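Long-range contacts in benzoylformate decarboxylase (Mycobacterium smegmatis, PDB 4Q9D), which belongs to the thiamine pyrophosphate-dependent enzymes and is built from three alpha/beta domains, with magnesium bound in the model: residues T22-P27 against T43-L48; A68-H73 against L95-G100. All coordinates share one frame; numbering follows the deposited sequence.

Contact 1. Residues T22-P27 against T43-L48; sequences TVFGNP and TYVLSL
Tyr44 leans its ring across strand 22-25, while Val45, on the other face of the sheet, packs beside Phe24. The tyrosine CG stands anti to its backbone N (chi1 -171°), which carries the ring over the neighbouring strand: Val23 O sits over one ring face, offset toward the rim, and Val23 CG1 lies 3.8 Å from Tyr44 CE1, the two side chains slanting across each other. Tyr44 OH reaches the end of strand 22-25, 3.1 Å from Gly25 C, and also touches Pro27 CD in the loop that follows. The hydroxyl packs on this backbone without hydrogen-bonding to it: the angles to Gly25 O and Asn26 N are poor, and Pro27 N carries no hydrogen.

On the opposite face Phe24 and Val45 run side by side, pointing the same way, with Phe24 CD2 3.6 Å from Val45 CB. Val45 CG2 turns back toward Thr22 CG2. Phe60 and Ala57 of helix 50-64 lie against the Phe24 side chain.

Between these two faces the backbones pair in parallel, Val23 bonding to both Thr43 and Val45, and Gly25 to both Val45 and Ser47. Beyond the last rung Asn26 extends the ladder with its side chain: CG anti to the backbone N (chi1 -179°) puts ND2 2.9 Å from Ser47 O in a nearly straight hydrogen bond (172°), in the plane of both the amide and the carbonyl. Its OD1 bonds Tyr439 OH of the second subunit, and ND2 also bonds Tyr464 OH there, which fixes the amide's rotation at the interface. On the Tyr44 face, Pro27 CD packs on Leu46 CD1, 3.7 Å away. The parallel pair belongs to the beta-alpha-beta unit of strand 22-25, helix 32-35 and strand 43-46, at one edge of the sheet as formed within this chain, in the N-terminal thiamine pyrophosphate-binding domain.

Contact 2. Residues A68-H73 against L95-G100; sequences ALVNLH and LIITAG
Val70 and Ile97 lie side by side at the apolar centre, both pointing to the same face, with Ile97 CD1 3.8 Å from Val70 CB. The other branch of Ile97, CG2, is anti to the backbone N and meets Leu72 CD1 at 3.5 Å, so the isoleucine bridges two residues of strand 68-72. Farther back on this face Ala68 CB touches Leu95 CD2, and helix 50-64 covers Val70, Leu95 and Ile97 through Leu54, Ala57 and Ala61. On the other face Leu69 CD1 packs on Ile96 CG2 at 3.7 Å, with Phe142 of helix 138-150 against the leucine and Tyr146 against the isoleucine.

Both strands are inner members of a parallel sheet with helices on its two faces, the alpha/beta layout of the N-terminal thiamine pyrophosphate-binding domain. Through their backbones Ile96 bonds to both Ala68 and Val70, and Thr98 to both Val70 and Leu72; a weak bond from Gly100 N to Leu72 O follows.

The polar edge lies beyond Leu69 on its own face. Thr98 OG1 sits between its backbone N and carbonyl carbon (chi1 68°), facing strand 68-72 at 3.0 Å from Val70 O, the carbonyl that accepts Thr98 N. Asn71, its CG anti to the backbone N, slants across the Thr98 side chain and donates ND2 to Thr98 OG1 at 2.8 Å, with the hydroxyl oxygen close to the amide plane.

In the fold
From the N terminus the chain runs through strand 22-25 and helix 32-35 to the parallel strand 43-46, where contact 1 closes a short loop. Helix 50-64 then leads to strand 68-72, helices 74-80 and 82-90 follow, and contact 2 closes the second loop at strand 95-101. The two loops come in series, neither nested nor crossed, yet their contacts have centres about 9 Å apart. Strands 22-25 and 68-72 are neighbours, probably hydrogen-bonded through Phe24 N to Leu69 O and Phe24 O to Asn71 N. Contact 1 thus ties one edge strand of the sheet, 43-46, to strand 22-25, while contact 2 continues the sheet toward strand 157-162.

Contact 1. Residues T22-P27 against T43-L48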
loop_
_atom_site.group_PDB
_atom_site.type_symbol
_atom_site.label_atom_id
_atom_site.label_comp_id
_atom_site.label_asym_id
_atom_site.label_seq_id
_atom_site.Cartn_x
_atom_site.Cartn_y
_atom_site.Cartn_z
ATOM N N THR B 22 -3.290 -30.867 -3.467
ATOM C CA THR B 22 -1.947 -30.816 -4.025
ATOM C C THR B 22 -1.311 -29.481 -3.668
ATOM O O THR B 22 -1.900 -28.427 -3.894
ATOM C CB THR B 22 -1.970 -30.978 -5.547
ATOM O OG1 THR B 22 -2.681 -32.181 -5.887
ATOM C CG2 THR B 22 -0.538 -31.016 -6.111
ATOM N N VAL B 23 -0.105 -29.529 -3.110
ATOM C CA VAL B 23 0.582 -28.316 -2.695
ATOM C C VAL B 23 1.846 -28.166 -3.518
ATOM O O VAL B 23 2.655 -29.087 -3.575
ATOM C CB VAL B 23 0.971 -28.387 -1.182
ATOM C CG1 VAL B 23 1.815 -27.166 -0.759
ATOM C CG2 VAL B 23 -0.269 -28.535 -0.303
ATOM N N PHE B 24 2.017 -27.008 -4.146
ATOM C CA PHE B 24 3.228 -26.706 -4.902
ATOM C C PHE B 24 4.063 -25.784 -4.055
ATOM O O PHE B 24 3.560 -24.808 -3.505
ATOM C CB PHE B 24 2.876 -26.005 -6.223
ATOM C CG PHE B 24 2.066 -26.867 -7.135
ATOM C CD1 PHE B 24 0.709 -27.000 -6.940
ATOM C CD2 PHE B 24 2.680 -27.591 -8.156
ATOM C CE1 PHE B 24 -0.065 -27.834 -7.768
ATOM C CE2 PHE B 24 1.934 -28.423 -8.972
ATOM C CZ PHE B 24 0.557 -28.557 -8.774
ATOM N N GLY B 25 5.338 -26.081 -3.921
ATOM C CA GLY B 25 6.145 -25.150 -3.191
ATOM C C GLY B 25 7.584 -25.557 -3.064
ATOM O O GLY B 25 8.068 -26.480 -3.710
ATOM N N ASN B 26 8.259 -24.826 -2.196
ATOM C CA ASN B 26 9.597 -25.133 -1.791
ATOM C C ASN B 26 9.667 -24.841 -0.277
ATOM O O ASN B 26 9.531 -23.697 0.158
ATOM C CB ASN B 26 10.587 -24.270 -2.589
ATOM C CG ASN B 26 12.009 -24.571 -2.236
ATOM O OD1 ASN B 26 12.488 -24.202 -1.151
ATOM N ND2 ASN B 26 12.706 -25.253 -3.135
ATOM N N PRO B 27 9.907 -25.875 0.523
ATOM C CA PRO B 27 9.767 -25.817 1.985
ATOM C C PRO B 27 10.914 -25.058 2.673
ATOM O O PRO B 27 12.055 -25.078 2.210
ATOM C CB PRO B 27 9.816 -27.294 2.382
ATOM C CG PRO B 27 10.726 -27.907 1.360
ATOM C CD PRO B 27 10.534 -27.132 0.071
ATOM N N THR B 43 -0.708 -34.490 -1.971
ATOM C CA THR B 43 0.499 -34.560 -2.778
ATOM C C THR B 43 1.305 -33.254 -2.696
ATOM O O THR B 43 0.762 -32.170 -2.869
ATOM C CB THR B 43 0.151 -34.844 -4.251
ATOM O OG1 THR B 43 -0.603 -36.060 -4.312
ATOM C CG2 THR B 43 1.429 -34.980 -5.103
ATOM N N TYR B 44 2.596 -33.372 -2.415
ATOM C CA TYR B 44 3.457 -32.222 -2.377
ATOM C C TYR B 44 4.282 -32.232 -3.649
ATOM O O TYR B 44 4.936 -33.207 -3.935
ATOM C CB TYR B 44 4.407 -32.304 -1.192
ATOM C CG TYR B 44 5.162 -31.015 -1.025
ATOM C CD1 TYR B 44 4.596 -29.946 -0.340
ATOM C CD2 TYR B 44 6.415 -30.840 -1.595
ATOM C CE1 TYR B 44 5.273 -28.746 -0.184
ATOM C CE2 TYR B 44 7.094 -29.642 -1.464
ATOM C CZ TYR B 44 6.514 -28.592 -0.740
ATOM O OH TYR B 44 7.174 -27.381 -0.569
ATOM N N VAL B 45 4.233 -31.155 -4.424
ATOM C CA VAL B 45 5.046 -31.073 -5.637
ATOM C C VAL B 45 6.181 -30.103 -5.406
ATOM O O VAL B 45 5.960 -28.904 -5.311
ATOM C CB VAL B 45 4.210 -30.646 -6.884
ATOM C CG1 VAL B 45 5.114 -30.584 -8.131
ATOM C CG2 VAL B 45 3.036 -31.630 -7.100
ATOM N N LEU B 46 7.397 -30.626 -5.313
ATOM C CA LEU B 46 8.577 -29.814 -5.074
ATOM C C LEU B 46 9.180 -29.224 -6.356
ATOM O O LEU B 46 9.423 -29.961 -7.331
ATOM C CB LEU B 46 9.648 -30.671 -4.385
ATOM C CG LEU B 46 11.005 -29.979 -4.201
ATOM C CD1 LEU B 46 10.931 -28.854 -3.184
ATOM C CD2 LEU B 46 12.114 -30.994 -3.846
ATOM N N SER B 47 9.421 -27.912 -6.327
ATOM C CA SER B 47 10.185 -27.181 -7.341
ATOM C C SER B 47 11.429 -26.665 -6.687
ATOM O O SER B 47 11.378 -26.264 -5.518
ATOM C CB SER B 47 9.422 -25.922 -7.818
ATOM O OG SER B 47 8.349 -26.276 -8.645
ATOM N N LEU B 48 12.509 -26.577 -7.465
ATOM C CA LEU B 48 13.785 -26.064 -6.982
ATOM C C LEU B 48 13.852 -24.545 -6.762
ATOM O O LEU B 48 14.803 -24.067 -6.144
ATOM C CB LEU B 48 14.926 -26.512 -7.909
ATOM C CG LEU B 48 15.047 -28.059 -7.967
ATOM C CD1 LEU B 48 16.114 -28.520 -8.955
ATOM C CD2 LEU B 48 15.333 -28.624 -6.592
#

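Contact 2. Residues A68-H73 against L95-G100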
loop_
_atom_site.group_PDB
_atom_site.type_symbol
_atom_site.label_atom_id
_atom_site.label_comp_id
_atom_site.label_asym_id
_atom_site.label_seq_id
_atom_site.Cartn_x
_atom_site.Cartn_y
_atom_site.Cartn_z
ATOM N N ALA B 68 -5.549 -24.190 -6.990
ATOM C CA ALA B 68 -4.370 -24.925 -6.505
ATOM C C ALA B 68 -3.702 -24.125 -5.395
ATOM O O ALA B 68 -3.796 -22.897 -5.356
ATOM C CB ALA B 68 -3.367 -25.159 -7.622
ATOM N N LEU B 69 -2.998 -24.840 -4.532
ATOM C CA LEU B 69 -2.412 -24.281 -3.338
ATOM C C LEU B 69 -0.905 -24.191 -3.517
ATOM O O LEU B 69 -0.270 -25.114 -3.983
ATOM C CB LEU B 69 -2.772 -25.205 -2.177
ATOM C CG LEU B 69 -2.474 -24.924 -0.729
ATOM C CD1 LEU B 69 -3.027 -23.573 -0.312
ATOM C CD2 LEU B 69 -3.144 -26.068 0.052
ATOM N N VAL B 70 -0.340 -23.050 -3.174
ATOM C CA VAL B 70 1.084 -22.861 -3.275
ATOM C C VAL B 70 1.597 -22.543 -1.869
ATOM O O VAL B 70 0.893 -21.881 -1.091
ATOM C CB VAL B 70 1.366 -21.717 -4.245
ATOM C CG1 VAL B 70 2.850 -21.479 -4.367
ATOM C CG2 VAL B 70 0.756 -22.060 -5.634
ATOM N N ASN B 71 2.790 -23.031 -1.520
ATOM C CA ASN B 71 3.344 -22.733 -0.193
ATOM C C ASN B 71 4.764 -22.256 -0.311
ATOM O O ASN B 71 5.598 -22.964 -0.860
ATOM C CB ASN B 71 3.228 -23.965 0.742
ATOM C CG ASN B 71 3.703 -23.673 2.169
ATOM O OD1 ASN B 71 4.610 -24.342 2.661
ATOM N ND2 ASN B 71 3.090 -22.671 2.834
ATOM N N LEU B 72 5.028 -21.048 0.194
ATOM C CA LEU B 72 6.294 -20.359 -0.065
ATOM C C LEU B 72 6.971 -19.973 1.250
ATOM O O LEU B 72 6.312 -19.790 2.275
ATOM C CB LEU B 72 6.037 -19.066 -0.897
ATOM C CG LEU B 72 5.259 -19.242 -2.208
ATOM C CD1 LEU B 72 5.042 -17.906 -2.974
ATOM C CD2 LEU B 72 5.983 -20.206 -3.096
ATOM N N HIS B 73 8.286 -19.827 1.207
ATOM C CA HIS B 73 9.087 -19.545 2.385
ATOM C C HIS B 73 9.167 -18.033 2.768
ATOM O O HIS B 73 10.044 -17.296 2.277
ATOM C CB HIS B 73 10.516 -20.046 2.118
ATOM C CG HIS B 73 11.428 -19.893 3.288
ATOM N ND1 HIS B 73 11.044 -20.228 4.577
ATOM C CD2 HIS B 73 12.707 -19.447 3.380
ATOM C CE1 HIS B 73 12.046 -19.995 5.407
ATOM N NE2 HIS B 73 13.075 -19.534 4.708
ATOM N N LEU B 95 -5.364 -19.220 -7.639
ATOM C CA LEU B 95 -4.327 -19.821 -6.822
ATOM C C LEU B 95 -4.434 -19.316 -5.398
ATOM O O LEU B 95 -4.595 -18.116 -5.181
ATOM C CB LEU B 95 -2.933 -19.488 -7.356
ATOM C CG LEU B 95 -2.629 -19.997 -8.777
ATOM C CD1 LEU B 95 -1.222 -19.635 -9.172
ATOM C CD2 LEU B 95 -2.812 -21.522 -8.840
ATOM N N ILE B 96 -4.301 -20.219 -4.435
ATOM C CA ILE B 96 -4.177 -19.808 -3.036
ATOM C C ILE B 96 -2.702 -19.860 -2.661
ATOM O O ILE B 96 -2.101 -20.938 -2.538
ATOM C CB ILE B 96 -5.025 -20.701 -2.122
ATOM C CG1 ILE B 96 -6.493 -20.583 -2.552
ATOM C CG2 ILE B 96 -4.818 -20.332 -0.622
ATOM C CD1 ILE B 96 -7.385 -21.557 -1.856
ATOM N N ILE B 97 -2.103 -18.681 -2.528
ATOM C CA ILE B 97 -0.682 -18.605 -2.233
ATOM C C ILE B 97 -0.537 -18.437 -0.713
ATOM O O ILE B 97 -1.112 -17.517 -0.135
ATOM C CB ILE B 97 0.002 -17.395 -2.942
ATOM C CG1 ILE B 97 -0.462 -17.223 -4.411
ATOM C CG2 ILE B 97 1.531 -17.506 -2.815
ATOM C CD1 ILE B 97 0.028 -18.325 -5.302
ATOM N N THR B 98 0.212 -19.322 -0.065
ATOM C CA THR B 98 0.480 -19.180 1.371
ATOM C C THR B 98 1.960 -19.100 1.581
ATOM O O THR B 98 2.745 -19.626 0.776
ATOM C CB THR B 98 -0.080 -20.355 2.211
ATOM O OG1 THR B 98 0.637 -21.554 1.919
ATOM C CG2 THR B 98 -1.561 -20.548 1.901
ATOM N N ALA B 99 2.332 -18.409 2.652
ATOM C CA ALA B 99 3.698 -18.332 3.085
ATOM C C ALA B 99 3.722 -18.497 4.608
ATOM O O ALA B 99 2.826 -18.040 5.300
ATOM C CB ALA B 99 4.290 -16.967 2.724
ATOM N N GLY B 100 4.775 -19.101 5.123
ATOM C CA GLY B 100 4.975 -19.131 6.560
ATOM C C GLY B 100 5.380 -17.741 7.010
ATOM O O GLY B 100 5.817 -16.900 6.206
#